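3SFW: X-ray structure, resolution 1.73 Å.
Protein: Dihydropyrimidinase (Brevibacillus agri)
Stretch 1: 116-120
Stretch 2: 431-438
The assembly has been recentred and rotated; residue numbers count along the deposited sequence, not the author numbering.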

# COMPACT_ATOMS: atom_id res chain seq x y z
N ALA A 116 -42.11 -1.02 -21.05
CA ALA A 116 -41.56 -1.58 -19.78
C ALA A 116 -42.63 -2.17 -18.85
O ALA A 116 -43.76 -1.61 -18.77
CB ALA A 116 -40.77 -0.43 -19.01
N VAL A 117 -42.34 -3.34 -18.26
CA VAL A 117 -43.31 -4.03 -17.40
C VAL A 117 -42.97 -3.79 -15.94
O VAL A 117 -43.79 -4.06 -15.07
CB VAL A 117 -43.39 -5.54 -17.68
CG1 VAL A 117 -43.62 -5.77 -19.20
CG2 VAL A 117 -42.11 -6.27 -17.23
N ILE A 118 -41.79 -3.21 -15.70
CA ILE A 118 -41.43 -2.77 -14.35
C ILE A 118 -40.74 -1.42 -14.45
O ILE A 118 -40.57 -0.86 -15.55
CB ILE A 118 -40.49 -3.78 -13.62
CG1 ILE A 118 -39.43 -4.31 -14.57
CG2 ILE A 118 -41.27 -5.01 -13.16
CD1 ILE A 118 -38.12 -3.84 -14.38
N ASP A 119 -40.42 -0.82 -13.29
CA ASP A 119 -40.04 0.57 -13.27
C ASP A 119 -38.61 0.79 -13.74
O ASP A 119 -37.78 -0.13 -13.68
CB ASP A 119 -40.22 1.15 -11.87
CG ASP A 119 -41.68 1.32 -11.52
OD1 ASP A 119 -42.53 0.93 -12.37
OD2 ASP A 119 -42.00 1.82 -10.42
N TYR A 120 -38.31 2.00 -14.22
CA TYR A 120 -37.00 2.26 -14.86
C TYR A 120 -36.57 3.69 -14.62
O TYR A 120 -37.40 4.63 -14.69
CB TYR A 120 -37.04 1.97 -16.38
CG TYR A 120 -38.14 2.72 -17.12
CD1 TYR A 120 -39.47 2.23 -17.14
CD2 TYR A 120 -37.85 3.93 -17.82
CE1 TYR A 120 -40.52 2.99 -17.74
CE2 TYR A 120 -38.87 4.66 -18.42
CZ TYR A 120 -40.19 4.17 -18.42
OH TYR A 120 -41.18 4.93 -19.03
N LEU A 431 -43.91 -8.73 -7.31
CA LEU A 431 -44.82 -7.58 -7.33
C LEU A 431 -44.06 -6.32 -7.66
O LEU A 431 -42.91 -6.12 -7.16
CB LEU A 431 -45.45 -7.41 -5.96
CG LEU A 431 -46.35 -8.60 -5.57
CD1 LEU A 431 -45.96 -9.11 -4.18
CD2 LEU A 431 -47.85 -8.21 -5.59
N SER A 432 -44.70 -5.45 -8.44
CA SER A 432 -44.17 -4.10 -8.76
C SER A 432 -45.27 -3.07 -8.40
O SER A 432 -46.36 -3.15 -8.95
CB SER A 432 -43.79 -4.02 -10.23
OG SER A 432 -43.54 -2.66 -10.62
N ARG A 433 -45.00 -2.19 -7.44
CA ARG A 433 -46.04 -1.25 -6.97
C ARG A 433 -47.37 -1.97 -6.64
O ARG A 433 -48.44 -1.52 -7.00
CB ARG A 433 -46.21 -0.08 -7.96
CG ARG A 433 -45.10 1.01 -7.79
CD ARG A 433 -45.15 2.21 -8.79
NE ARG A 433 -44.89 1.79 -10.17
CZ ARG A 433 -45.81 1.33 -11.03
NH1 ARG A 433 -47.10 1.53 -10.84
NH2 ARG A 433 -45.39 0.82 -12.20
N GLY A 434 -47.24 -3.10 -5.97
CA GLY A 434 -48.39 -3.83 -5.40
C GLY A 434 -49.15 -4.67 -6.43
O GLY A 434 -50.11 -5.35 -6.06
N ALA A 435 -48.76 -4.62 -7.70
CA ALA A 435 -49.39 -5.49 -8.71
C ALA A 435 -48.44 -6.60 -9.09
O ALA A 435 -47.26 -6.37 -9.33
CB ALA A 435 -49.81 -4.67 -9.98
N PHE A 436 -48.98 -7.81 -9.27
CA PHE A 436 -48.13 -8.92 -9.70
C PHE A 436 -47.64 -8.69 -11.11
O PHE A 436 -48.43 -8.26 -11.99
CB PHE A 436 -48.91 -10.23 -9.66
CG PHE A 436 -49.05 -10.81 -8.29
CD1 PHE A 436 -50.26 -10.71 -7.61
CD2 PHE A 436 -47.98 -11.49 -7.70
CE1 PHE A 436 -50.38 -11.23 -6.32
CE2 PHE A 436 -48.09 -12.03 -6.45
CZ PHE A 436 -49.29 -11.93 -5.76
N VAL A 437 -46.35 -8.99 -11.33
CA VAL A 437 -45.74 -9.00 -12.69
C VAL A 437 -45.50 -10.46 -13.07
O VAL A 437 -45.78 -10.91 -14.21
CB VAL A 437 -44.35 -8.24 -12.68
CG1 VAL A 437 -43.71 -8.24 -14.13
CG2 VAL A 437 -44.59 -6.76 -12.19
N VAL A 438 -44.94 -11.21 -12.12
CA VAL A 438 -44.82 -12.66 -12.23
C VAL A 438 -45.57 -13.27 -11.03
O VAL A 438 -45.47 -12.79 -9.89
CB VAL A 438 -43.30 -13.06 -12.17
CG1 VAL A 438 -43.14 -14.60 -12.13
CG2 VAL A 438 -42.55 -12.46 -13.36
O HOH W 1 -44.83 -2.35 -13.07

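Residues 116-120 run from a loop into a strand that starts at Asp119, and they pack against a hairpin-like segment, 431-438, in which a type I' turn from Ser432 to Ala435 is closed by paired backbone hydrogen bonds, Ser432 N to Ala435 O (2.9 Å) and Ala435 N to Ser432 O (3.1 Å). No direct backbone hydrogen bond joins the two stretches; side chains and one water make the contact. Ala116 does not reach the second stretch. Val117 begins the apolar part, its CG2 lying 4.0 Å from CG1 of Val437, whose CA-to-CB bond points toward stretch 1. The carbonyl of Val117 is served by a water that donates to Val117 O and to Ser432 OG, each at 2.8 Å, bridging a backbone acceptor to a side-chain hydroxyl. At Ile118, whose CA-to-CB bond points sideways, CG2 packs 3.9 Å from Val437 CG2 and 4.0 Å from Ser432 CB. Asp119 then changes the chemistry from apolar to ionic. Its carboxylate meets the guanidinium edge in a two-pronged salt bridge: Arg433 NH2 donates to Asp119 OD1 and Arg433 NE to Asp119 OD2, both at 2.9 Å, with near-linear angles of 165° and 159°. Opposite charges and matched donor and acceptor spacing favour this pairing. Tyr120 makes no contact with stretch 2.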